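Local coordinates for prophage MuSo2, 43 kDa tail protein (Shewanella oneidensis, PDB 3CDD) that probably forms a trimeric component of the baseplate in the tail of a Mu-like prophage of Shewanella oneidensis, at residues L9-K14 with E55-G60; Q17-I22 with I91-R96; G33-E38 with Q61-D66. All coordinates share one frame; numbering follows the deposited sequence. Where two conformers were deposited one is given.

Interaction 1 (L9-K14 with E55-G60); sequences LKAGGK and EPIKQG
Ile57 carries the contact from 55-60, meeting Leu9 with one branch and Ala11 with the other. Along the loop, Glu55 comes first: its carboxylate OE2 lies 5.2 Å from Lys14 NZ, so the opposite charges may attract at long range without forming a salt bridge. Pro56 packs on Trp80 and on Met312 of a second subunit.

At Ile57 the torsion sorts the two branches. CG2 is anti to the backbone N (chi1 -52°, measured to CG1) and ends 4.2 Å from Ala11 CB. The other branch, with CG1 beside the backbone N, extends CD1 to within 4.2 Å of Leu9 CD2, the two side chains crossing at a slant. Both separations are ordinary van der Waals contacts between buried carbons.

The residues it meets belong to a beta hairpin with a two-residue loop, strands 7-11 and 14-16, in the N-terminal region, whose family is grouped with phage barrel domains. A type I' turn from Ala11 to Lys14 joins them: Ala11 N to Lys14 O and Lys14 N to Ala11 O are both 3.2 Å hydrogen bonds, and Gly12 and Gly13 adopt the positive phi the turn requires.

Further on, Gln59 packs on Trp80 and on Trp207 of the second subunit. Gly60, whose backbone pairs with Val77, gives its carbonyl O to Arg248 NH2 of that subunit.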
ATOM      1  N   LEU A   9      33.140  -1.230   0.976  1.00 30.76           N
ATOM      2  CA  LEU A   9      32.477  -2.155   0.088  1.00 31.11           C
ATOM      3  C   LEU A   9      33.485  -2.623  -0.952  1.00 31.95           C
ATOM      4  O   LEU A   9      34.141  -1.799  -1.624  1.00 31.79           O
ATOM      5  CB  LEU A   9      31.287  -1.495  -0.606  1.00 31.05           C
ATOM      6  CG  LEU A   9      30.526  -2.398  -1.583  1.00 31.43           C
ATOM      7  CD1 LEU A   9      29.020  -2.327  -1.333  1.00 31.84           C
ATOM      8  CD2 LEU A   9      30.864  -2.078  -3.027  1.00 29.54           C
ATOM      9  N   LYS A  10      33.591  -3.944  -1.083  1.00 31.80           N
ATOM     10  CA  LYS A  10      34.401  -4.569  -2.123  1.00 32.41           C
ATOM     11  C   LYS A  10      33.457  -5.261  -3.118  1.00 32.54           C
ATOM     12  O   LYS A  10      32.587  -6.028  -2.724  1.00 30.84           O
ATOM     13  CB  LYS A  10      35.375  -5.583  -1.515  1.00 31.56           C
ATOM     14  CG  LYS A  10      36.440  -4.977  -0.575  1.00 32.50           C
ATOM     15  CD  LYS A  10      37.504  -6.024  -0.200  1.00 32.75           C
ATOM     16  CE  LYS A  10      38.413  -5.535   0.918  1.00 33.87           C
ATOM     17  NZ  LYS A  10      39.412  -6.571   1.355  1.00 34.64           N
ATOM     18  N   ALA A  11      33.629  -4.958  -4.402  1.00 33.80           N
ATOM     19  CA  ALA A  11      32.893  -5.615  -5.482  1.00 34.59           C
ATOM     20  C   ALA A  11      33.730  -5.527  -6.751  1.00 35.39           C
ATOM     21  O   ALA A  11      34.243  -4.463  -7.083  1.00 35.25           O
ATOM     22  CB  ALA A  11      31.533  -4.949  -5.697  1.00 34.25           C
ATOM     23  N   GLY A  12      33.879  -6.645  -7.458  1.00 36.21           N
ATOM     24  CA  GLY A  12      34.610  -6.647  -8.732  1.00 36.99           C
ATOM     25  C   GLY A  12      36.117  -6.410  -8.644  1.00 37.64           C
ATOM     26  O   GLY A  12      36.726  -5.887  -9.587  1.00 37.31           O
ATOM     27  N   GLY A  13      36.723  -6.803  -7.522  1.00 37.96           N
ATOM     28  CA  GLY A  13      38.158  -6.576  -7.306  1.00 37.99           C
ATOM     29  C   GLY A  13      38.453  -5.115  -6.979  1.00 38.12           C
ATOM     30  O   GLY A  13      39.618  -4.706  -6.901  1.00 38.19           O
ATOM     31  N   LYS A  14      37.387  -4.337  -6.781  1.00 37.57           N
ATOM     32  CA  LYS A  14      37.492  -2.914  -6.481  1.00 37.30           C
ATOM     33  C   LYS A  14      37.084  -2.605  -5.039  1.00 36.46           C
ATOM     34  O   LYS A  14      36.384  -3.380  -4.399  1.00 35.58           O
ATOM     35  CB  LYS A  14      36.669  -2.101  -7.475  1.00 37.40           C
ATOM     36  CG  LYS A  14      37.054  -2.390  -8.925  1.00 40.12           C
ATOM     37  CD  LYS A  14      36.463  -1.384  -9.891  1.00 43.58           C
ATOM     38  CE  LYS A  14      36.875  -1.708 -11.332  1.00 46.20           C
ATOM     39  NZ  LYS A  14      38.339  -1.532 -11.626  1.00 47.03           N
ATOM     40  N   GLU A  55      33.537   4.016 -12.302  1.00 44.85           N
ATOM     41  CA  GLU A  55      32.894   3.106 -13.231  1.00 44.50           C
ATOM     42  C   GLU A  55      31.741   2.439 -12.477  1.00 43.17           C
ATOM     43  O   GLU A  55      31.883   2.142 -11.292  1.00 42.72           O
ATOM     44  CB  GLU A  55      33.922   2.078 -13.722  1.00 45.39           C
ATOM     45  CG  GLU A  55      33.358   0.949 -14.548  1.00 47.96           C
ATOM     46  CD  GLU A  55      34.336   0.460 -15.582  1.00 52.07           C
ATOM     47  OE1 GLU A  55      34.603   1.225 -16.543  1.00 54.23           O
ATOM     48  OE2 GLU A  55      34.833  -0.684 -15.438  1.00 53.13           O
ATOM     49  N   PRO A  56      30.584   2.259 -13.138  1.00 42.35           N
ATOM     50  CA  PRO A  56      29.456   1.620 -12.461  1.00 41.58           C
ATOM     51  C   PRO A  56      29.796   0.350 -11.659  1.00 40.88           C
ATOM     52  O   PRO A  56      30.722  -0.375 -11.997  1.00 40.75           O
ATOM     53  CB  PRO A  56      28.505   1.287 -13.611  1.00 41.61           C
ATOM     54  CG  PRO A  56      28.755   2.361 -14.627  1.00 42.24           C
ATOM     55  CD  PRO A  56      30.235   2.678 -14.513  1.00 42.43           C
ATOM     56  N   ILE A  57      29.070   0.129 -10.569  1.00 39.97           N
ATOM     57  CA  ILE A  57      29.060  -1.160  -9.912  1.00 39.93           C
ATOM     58  C   ILE A  57      27.938  -1.920 -10.615  1.00 39.43           C
ATOM     59  O   ILE A  57      26.786  -1.497 -10.609  1.00 40.24           O
ATOM     60  CB  ILE A  57      28.805  -1.048  -8.378  1.00 39.84           C
ATOM     61  CG1 ILE A  57      29.788  -0.053  -7.746  1.00 40.59           C
ATOM     62  CG2 ILE A  57      28.923  -2.414  -7.700  1.00 39.90           C
ATOM     63  CD1 ILE A  57      29.554   0.212  -6.260  1.00 40.31           C
ATOM     64  N   LYS A  58      28.285  -3.012 -11.278  1.00 38.74           N
ATOM     65  CA  LYS A  58      27.296  -3.781 -12.000  1.00 37.86           C
ATOM     66  C   LYS A  58      26.348  -4.475 -11.027  1.00 36.12           C
ATOM     67  O   LYS A  58      26.794  -5.147 -10.080  1.00 34.60           O
ATOM     68  CB  LYS A  58      27.978  -4.808 -12.919  1.00 37.90           C
ATOM     69  CG  LYS A  58      28.919  -4.183 -13.956  1.00 39.91           C
ATOM     70  CD  LYS A  58      29.667  -5.247 -14.766  1.00 40.49           C
ATOM     71  CE  LYS A  58      31.130  -4.859 -15.012  1.00 42.57           C
ATOM     72  NZ  LYS A  58      31.273  -3.845 -16.096  1.00 45.89           N
ATOM     73  N   GLN A  59      25.049  -4.287 -11.253  1.00 34.51           N
ATOM     74  CA  GLN A  59      24.017  -5.129 -10.613  1.00 33.96           C
ATOM     75  C   GLN A  59      24.351  -6.617 -10.802  1.00 33.66           C
ATOM     76  O   GLN A  59      24.852  -7.004 -11.848  1.00 33.36           O
ATOM     77  CB  GLN A  59      22.620  -4.802 -11.167  1.00 33.43           C
ATOM     78  CG  GLN A  59      22.377  -5.142 -12.654  1.00 32.43           C
ATOM     79  CD  GLN A  59      22.812  -4.058 -13.625  1.00 32.16           C
ATOM     80  OE1 GLN A  59      23.521  -3.108 -13.263  1.00 33.47           O
ATOM     81  NE2 GLN A  59      22.392  -4.199 -14.882  1.00 28.90           N
ATOM     82  N   GLY A  60      24.104  -7.440  -9.786  1.00 33.19           N
ATOM     83  CA  GLY A  60      24.462  -8.852  -9.862  1.00 33.13           C
ATOM     84  C   GLY A  60      25.794  -9.231  -9.238  1.00 33.51           C
ATOM     85  O   GLY A  60      25.998 -10.380  -8.867  1.00 32.48           O
TER

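Interaction 2 (Q17-I22 with I91-R96)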
ATOM      1  N   GLN A  17      35.195   3.183  -0.677  1.00 31.25           N
ATOM      2  CA  GLN A  17      35.131   3.774   0.638  1.00 31.32           C
ATOM      3  C   GLN A  17      34.770   5.233   0.428  1.00 31.34           C
ATOM      4  O   GLN A  17      35.011   5.793  -0.644  1.00 31.64           O
ATOM      5  CB  GLN A  17      36.489   3.636   1.348  1.00 31.61           C
ATOM      6  CG  GLN A  17      36.471   3.986   2.834  1.00 33.30           C
ATOM      7  CD  GLN A  17      36.787   5.464   3.115  1.00 35.47           C
ATOM      8  OE1 GLN A  17      37.394   6.163   2.290  1.00 35.38           O
ATOM      9  NE2 GLN A  17      36.376   5.938   4.288  1.00 34.74           N
ATOM     10  N   GLY A  18      34.186   5.850   1.444  1.00 30.96           N
ATOM     11  CA  GLY A  18      33.894   7.274   1.387  1.00 30.50           C
ATOM     12  C   GLY A  18      32.438   7.528   1.085  1.00 29.82           C
ATOM     13  O   GLY A  18      32.071   8.625   0.659  1.00 29.81           O
ATOM     14  N   TRP A  19      31.614   6.506   1.308  1.00 29.19           N
ATOM     15  CA  TRP A  19      30.171   6.593   1.134  1.00 28.32           C
ATOM     16  C   TRP A  19      29.615   7.698   2.016  1.00 28.56           C
ATOM     17  O   TRP A  19      30.166   7.980   3.091  1.00 29.09           O
ATOM     18  CB  TRP A  19      29.522   5.244   1.468  1.00 28.24           C
ATOM     19  CG  TRP A  19      30.011   4.119   0.568  1.00 27.89           C
ATOM     20  CD1 TRP A  19      31.041   3.247   0.822  1.00 28.60           C
ATOM     21  CD2 TRP A  19      29.514   3.779  -0.740  1.00 28.20           C
ATOM     22  NE1 TRP A  19      31.203   2.373  -0.240  1.00 29.10           N
ATOM     23  CE2 TRP A  19      30.275   2.676  -1.207  1.00 29.09           C
ATOM     24  CE3 TRP A  19      28.499   4.297  -1.561  1.00 28.56           C
ATOM     25  CZ2 TRP A  19      30.048   2.085  -2.462  1.00 29.54           C
ATOM     26  CZ3 TRP A  19      28.270   3.704  -2.809  1.00 28.61           C
ATOM     27  CH2 TRP A  19      29.043   2.610  -3.243  1.00 29.45           C
ATOM     28  N   THR A  20      28.551   8.340   1.546  1.00 27.89           N
ATOM     29  CA  THR A  20      27.952   9.451   2.257  1.00 28.64           C
ATOM     30  C   THR A  20      26.733   8.994   3.075  1.00 28.59           C
ATOM     31  O   THR A  20      26.333   9.684   4.007  1.00 27.38           O
ATOM     32  CB  THR A  20      27.549  10.626   1.307  1.00 28.63           C
ATOM     33  OG1 THR A  20      26.750  10.128   0.235  1.00 28.92           O
ATOM     34  CG2 THR A  20      28.776  11.345   0.746  1.00 28.06           C
ATOM     35  N   LYS A  21      26.169   7.834   2.716  1.00 27.89           N
ATOM     36  CA  LYS A  21      25.094   7.220   3.491  1.00 29.54           C
ATOM     37  C   LYS A  21      25.161   5.689   3.399  1.00 28.50           C
ATOM     38  O   LYS A  21      25.233   5.125   2.303  1.00 29.02           O
ATOM     39  CB  LYS A  21      23.728   7.735   3.023  1.00 29.43           C
ATOM     40  CG  LYS A  21      22.572   7.485   3.995  1.00 32.33           C
ATOM     41  CD  LYS A  21      21.273   8.064   3.417  1.00 32.63           C
ATOM     42  CE  LYS A  21      20.819   7.283   2.174  1.00 38.25           C
ATOM     43  NZ  LYS A  21      19.520   7.817   1.607  1.00 43.36           N
ATOM     44  N   ILE A  22      25.163   5.022   4.552  1.00 27.58           N
ATOM     45  CA  ILE A  22      25.265   3.550   4.624  1.00 26.25           C
ATOM     46  C   ILE A  22      24.152   3.071   5.539  1.00 26.50           C
ATOM     47  O   ILE A  22      23.963   3.652   6.614  1.00 26.13           O
ATOM     48  CB  ILE A  22      26.638   3.132   5.216  1.00 27.03           C
ATOM     49  CG1 ILE A  22      27.773   3.715   4.371  1.00 26.48           C
ATOM     50  CG2 ILE A  22      26.758   1.555   5.384  1.00 26.95           C
ATOM     51  CD1 ILE A  22      29.170   3.509   4.938  1.00 25.79           C
ATOM     52  N   ILE A  91      25.508   8.040  -6.806  1.00 29.63           N
ATOM     53  CA  ILE A  91      25.510   6.609  -7.115  1.00 30.41           C
ATOM     54  C   ILE A  91      25.131   5.845  -5.854  1.00 29.71           C
ATOM     55  O   ILE A  91      25.522   6.207  -4.763  1.00 30.06           O
ATOM     56  CB  ILE A  91      26.873   6.106  -7.625  1.00 30.69           C
ATOM     57  CG1 ILE A  91      27.969   6.332  -6.572  1.00 32.68           C
ATOM     58  CG2 ILE A  91      27.262   6.792  -8.945  1.00 32.21           C
ATOM     59  CD1 ILE A  91      28.873   5.135  -6.393  1.00 34.88           C
ATOM     60  N   SER A  92      24.294   4.835  -5.991  1.00 29.89           N
ATOM     61  CA  SER A  92      24.012   3.967  -4.864  1.00 29.03           C
ATOM     62  C   SER A  92      23.788   2.566  -5.367  1.00 29.32           C
ATOM     63  O   SER A  92      23.383   2.359  -6.530  1.00 28.78           O
ATOM     64  CB  SER A  92      22.856   4.483  -3.969  1.00 29.38           C
ATOM     65  OG  SER A  92      21.559   4.319  -4.497  1.00 29.53           O
ATOM     66  N   VAL A  93      24.141   1.607  -4.513  1.00 29.19           N
ATOM     67  CA  VAL A  93      23.802   0.208  -4.718  1.00 28.71           C
ATOM     68  C   VAL A  93      22.949  -0.261  -3.537  1.00 28.67           C
ATOM     69  O   VAL A  93      23.018   0.294  -2.415  1.00 28.28           O
ATOM     70  CB  VAL A  93      25.062  -0.687  -4.830  1.00 28.76           C
ATOM     71  CG1 VAL A  93      25.782  -0.448  -6.161  1.00 28.27           C
ATOM     72  CG2 VAL A  93      26.012  -0.451  -3.644  1.00 28.69           C
ATOM     73  N   SER A  94      22.128  -1.262  -3.810  1.00 28.17           N
ATOM     74  CA  SER A  94      21.331  -1.952  -2.804  0.50 28.14           C
ATOM     75  C   SER A  94      21.493  -3.445  -3.041  1.00 27.83           C
ATOM     76  O   SER A  94      21.851  -3.855  -4.146  1.00 27.29           O
ATOM     77  CB  SER A  94      19.864  -1.568  -2.963  0.50 28.40           C
ATOM     78  OG  SER A  94      19.115  -1.897  -1.812  0.50 29.90           O
ATOM     79  N   GLY A  95      21.210  -4.246  -2.024  1.00 27.81           N
ATOM     80  CA  GLY A  95      21.258  -5.697  -2.149  1.00 27.83           C
ATOM     81  C   GLY A  95      20.952  -6.384  -0.834  1.00 27.79           C
ATOM     82  O   GLY A  95      20.461  -5.781   0.124  1.00 26.89           O
ATOM     83  N   ARG A  96      21.299  -7.653  -0.791  1.00 28.16           N
ATOM     84  CA  ARG A  96      20.951  -8.542   0.315  1.00 27.64           C
ATOM     85  C   ARG A  96      22.147  -9.492   0.462  1.00 28.14           C
ATOM     86  O   ARG A  96      23.005  -9.559  -0.428  1.00 27.85           O
ATOM     87  CB  ARG A  96      19.687  -9.318  -0.059  1.00 27.13           C
ATOM     88  CG  ARG A  96      18.396  -8.485  -0.032  1.00 27.38           C
ATOM     89  CD  ARG A  96      17.200  -9.181  -0.684  1.00 26.47           C
ATOM     90  NE  ARG A  96      17.405  -9.391  -2.124  1.00 25.92           N
ATOM     91  CZ  ARG A  96      16.704 -10.256  -2.848  1.00 25.29           C
ATOM     92  NH1 ARG A  96      15.736 -10.971  -2.273  1.00 25.94           N
ATOM     93  NH2 ARG A  96      16.974 -10.420  -4.137  1.00 22.90           N
TER
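Trp19 presses the six-membered end of its indole against Ile91 and Val93, and these three buried side chains make up the contact. Ile91 CD1 sits 3.9 Å from Trp19 CZ3 and 4.0 Å from Trp19 CH2, so the methyl lies nearly equidistant from the two ends of that bond. Val93 CG2 approaches the same end, 4.3 Å from Trp19 CH2. Both methyls arrive obliquely, and the Ile91 side chain runs roughly at right angles to that of Trp19.

Torsions explain the meeting. Ile91 CG1 lies between its backbone N and carbonyl carbon, and this chi1 of 60° acts together with a chi2 of 135°, away from a staggered value, to carry CD1 to the ring.

A second shell fixes the indole. Its NE1, on the five-membered ring, is hydrogen-bonded to Tyr16 O, while Leu37 and Met39 of strand 34-42 pack against the side chain. Just after Trp19 the chain enters strand 21-27 through a classic beta bulge, in which Thr20 and Lys21 both face Glu38 and pair with its backbone. Thr20 OG1 also bonds to Glu38 O and to Thr40 N, tying down the backbone beside the tryptophan. On the other segment, Ile91 pairs through its backbone with Met39, and both Ile91 and Val93 pack on Trp80.

The chemistry thus divides the indole: its one polar atom is satisfied by a carbonyl, and its hydrocarbon end is held against strand 88-97 by apolar packing, without a polar bond between the two segments.

Interaction 3 (G33-E38 with Q61-D66)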
ATOM      1  N   GLY A  33      18.583 -10.012   5.206  1.00 29.47           N
ATOM      2  CA  GLY A  33      18.751  -8.619   5.616  1.00 28.57           C
ATOM      3  C   GLY A  33      18.898  -7.688   4.430  1.00 28.33           C
ATOM      4  O   GLY A  33      18.201  -7.843   3.433  1.00 27.48           O
ATOM      5  N   ALA A  34      19.813  -6.727   4.512  1.00 27.66           N
ATOM      6  CA  ALA A  34      19.858  -5.700   3.467  1.00 27.18           C
ATOM      7  C   ALA A  34      21.066  -4.834   3.612  1.00 27.48           C
ATOM      8  O   ALA A  34      21.526  -4.598   4.715  1.00 27.30           O
ATOM      9  CB  ALA A  34      18.562  -4.815   3.530  1.00 27.31           C
ATOM     10  N   PHE A  35      21.582  -4.346   2.488  1.00 27.92           N
ATOM     11  CA  PHE A  35      22.504  -3.222   2.515  1.00 28.46           C
ATOM     12  C   PHE A  35      22.095  -2.160   1.494  1.00 29.15           C
ATOM     13  O   PHE A  35      21.512  -2.473   0.467  1.00 28.65           O
ATOM     14  CB  PHE A  35      23.981  -3.661   2.339  1.00 28.02           C
ATOM     15  CG  PHE A  35      24.309  -4.257   0.989  1.00 27.04           C
ATOM     16  CD1 PHE A  35      24.746  -3.438  -0.063  1.00 27.16           C
ATOM     17  CD2 PHE A  35      24.237  -5.628   0.782  1.00 25.91           C
ATOM     18  CE1 PHE A  35      25.069  -3.957  -1.297  1.00 27.27           C
ATOM     19  CE2 PHE A  35      24.569  -6.173  -0.480  1.00 27.46           C
ATOM     20  CZ  PHE A  35      24.969  -5.338  -1.512  1.00 26.75           C
ATOM     21  N   ASP A  36      22.397  -0.898   1.800  0.50 29.53           N
ATOM     22  CA  ASP A  36      22.183   0.221   0.881  0.50 29.59           C
ATOM     23  C   ASP A  36      23.327   1.209   1.106  0.50 29.66           C
ATOM     24  O   ASP A  36      23.541   1.677   2.233  0.50 28.91           O
ATOM     25  CB  ASP A  36      20.841   0.906   1.161  0.50 29.90           C
ATOM     26  CG  ASP A  36      20.092   1.346  -0.118  0.50 31.32           C
ATOM     27  OD1 ASP A  36      20.705   1.836  -1.103  0.50 31.11           O
ATOM     28  OD2 ASP A  36      18.850   1.198  -0.121  0.50 33.95           O
ATOM     29  N   LEU A  37      24.063   1.508   0.038  1.00 29.25           N
ATOM     30  CA  LEU A  37      25.178   2.432   0.101  1.00 30.31           C
ATOM     31  C   LEU A  37      25.013   3.490  -0.950  1.00 30.52           C
ATOM     32  O   LEU A  37      24.671   3.179  -2.105  1.00 30.87           O
ATOM     33  CB  LEU A  37      26.516   1.717  -0.049  1.00 30.51           C
ATOM     34  CG  LEU A  37      26.858   0.886   1.183  1.00 32.13           C
ATOM     35  CD1 LEU A  37      26.413  -0.554   0.956  1.00 33.83           C
ATOM     36  CD2 LEU A  37      28.334   0.930   1.504  1.00 30.72           C
ATOM     37  N   GLU A  38      25.208   4.736  -0.537  1.00 29.40           N
ATOM     38  CA  GLU A  38      25.055   5.866  -1.418  1.00 29.73           C
ATOM     39  C   GLU A  38      26.236   6.834  -1.284  1.00 29.46           C
ATOM     40  O   GLU A  38      26.748   7.066  -0.182  1.00 28.18           O
ATOM     41  CB  GLU A  38      23.742   6.568  -1.114  1.00 29.88           C
ATOM     42  CG  GLU A  38      23.456   7.760  -1.984  1.00 32.85           C
ATOM     43  CD  GLU A  38      22.160   8.428  -1.580  1.00 37.26           C
ATOM     44  OE1 GLU A  38      22.135   9.117  -0.530  1.00 38.35           O
ATOM     45  OE2 GLU A  38      21.162   8.235  -2.300  1.00 36.46           O
ATOM     46  N   GLN A  61      26.685  -8.255  -9.089  1.00 33.84           N
ATOM     47  CA  GLN A  61      28.052  -8.474  -8.594  1.00 34.93           C
ATOM     48  C   GLN A  61      28.105  -9.024  -7.166  1.00 34.40           C
ATOM     49  O   GLN A  61      27.385  -8.540  -6.313  1.00 33.87           O
ATOM     50  CB  GLN A  61      28.782  -7.131  -8.605  1.00 35.53           C
ATOM     51  CG  GLN A  61      30.264  -7.219  -8.832  1.00 40.20           C
ATOM     52  CD  GLN A  61      30.598  -7.702 -10.223  1.00 44.80           C
ATOM     53  OE1 GLN A  61      31.239  -8.740 -10.406  1.00 45.53           O
ATOM     54  NE2 GLN A  61      30.141  -6.955 -11.222  1.00 48.76           N
ATOM     55  N   ALA A  62      28.969 -10.005  -6.905  1.00 34.68           N
ATOM     56  CA  ALA A  62      29.294 -10.408  -5.528  1.00 35.32           C
ATOM     57  C   ALA A  62      29.940  -9.248  -4.780  1.00 36.14           C
ATOM     58  O   ALA A  62      30.732  -8.490  -5.345  1.00 35.79           O
ATOM     59  CB  ALA A  62      30.200 -11.626  -5.496  1.00 35.42           C
ATOM     60  N   CYS A  63      29.635  -9.171  -3.490  1.00 37.45           N
ATOM     61  CA  CYS A  63      29.745  -7.954  -2.726  1.00 37.09           C
ATOM     62  C   CYS A  63      30.059  -8.265  -1.250  1.00 35.76           C
ATOM     63  O   CYS A  63      29.476  -9.191  -0.673  1.00 34.88           O
ATOM     64  CB  CYS A  63      28.372  -7.276  -2.799  1.00 37.22           C
ATOM     65  SG  CYS A  63      28.429  -5.629  -2.330  1.00 43.29           S
ATOM     66  N   THR A  64      30.960  -7.493  -0.638  1.00 34.22           N
ATOM     67  CA  THR A  64      31.150  -7.533   0.829  1.00 32.52           C
ATOM     68  C   THR A  64      31.238  -6.140   1.434  1.00 31.72           C
ATOM     69  O   THR A  64      31.767  -5.207   0.815  1.00 31.45           O
ATOM     70  CB  THR A  64      32.401  -8.349   1.279  1.00 32.58           C
ATOM     71  OG1 THR A  64      33.605  -7.672   0.883  1.00 32.79           O
ATOM     72  CG2 THR A  64      32.386  -9.768   0.702  1.00 32.59           C
ATOM     73  N   VAL A  65      30.708  -5.990   2.643  1.00 30.55           N
ATOM     74  CA  VAL A  65      30.931  -4.775   3.403  1.00 29.06           C
ATOM     75  C   VAL A  65      31.667  -5.136   4.677  1.00 29.75           C
ATOM     76  O   VAL A  65      31.239  -6.035   5.410  1.00 29.33           O
ATOM     77  CB  VAL A  65      29.650  -3.990   3.709  1.00 30.00           C
ATOM     78  CG1 VAL A  65      29.998  -2.735   4.526  1.00 29.17           C
ATOM     79  CG2 VAL A  65      28.889  -3.619   2.372  1.00 25.40           C
ATOM     80  N   ASP A  66      32.786  -4.434   4.898  1.00 29.34           N
ATOM     81  CA  ASP A  66      33.651  -4.591   6.076  1.00 30.07           C
ATOM     82  C   ASP A  66      33.801  -3.273   6.870  1.00 29.64           C
ATOM     83  O   ASP A  66      33.800  -2.169   6.297  1.00 29.15           O
ATOM     84  CB  ASP A  66      35.044  -5.066   5.647  1.00 30.45           C
ATOM     85  CG  ASP A  66      35.028  -6.431   4.956  1.00 33.16           C
ATOM     86  OD1 ASP A  66      34.199  -7.293   5.290  1.00 34.95           O
ATOM     87  OD2 ASP A  66      35.871  -6.642   4.065  1.00 38.29           O
TER
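Strands 34-42 and 62-67 of the N-terminal region, probably a barrel as in related phage proteins, are not paired with each other; they meet through inward-facing side chains, Phe35 and Leu37 from one and Cys63 and Val65 from the other. In each strand these residues are two apart, as beta alternation demands, and all four are buried.

The closer approach is a sulfur-aromatic contact. Cys63 SG stands 3.6 Å from Phe35 CZ and 3.9 Å from Phe35 CE1, so it is nearest the CZ end of the ring. Measured to the centroid, SG is 4.4 Å away and 46° off the normal, an oblique position. Two torsions bring about this meeting: SG is anti to the Cys63 backbone N (chi1 -164°), and the Phe35 ring is swung between its own N and carbonyl carbon (chi1 66°). Cys63 CB also touches Phe35 CZ at 4.1 Å.

One step along each strand face, Leu37 CD1 and Val65 CG2 are 4.2 Å apart, their side chains lying alongside and running in opposing senses. Ile73 and Ile24 both pack on Phe35 and on Val65, and Leu9 also touches Cys63. The backbones of Phe35 and Leu37 pair with Gly95 and Val93, so hydrogen bonding holds the frame from which these side chains project.

Between the two strands, cohesion rests on dispersion and on the polarisable sulfur near the ring, interactions that ask for close fit more than for exact direction.

Overall arrangement
All three contacts fall in the N-terminal GpP-like region and share one hydrophobic interior. Their centres are close: about 7 Å between interactions 2 and 3, 10 Å between 1 and 3, and 11 Å between 1 and 2. Along the chain the segments come as 9-14, 17-22, 33-38, 55-60, 61-66 and 91-96, so interaction 1 alternates with each of the others, whereas interaction 3 lies wholly between the ends of interaction 2. Strand pairing joins 7-11 to 62-67, and 34-42 to both 21-27 and 88-97. Leu9, Ile57, Trp19 and Val93 knit interactions 1 and 2 together directly. These two contacts also border the second subunit, consistent with one core backing part of the trimer interface.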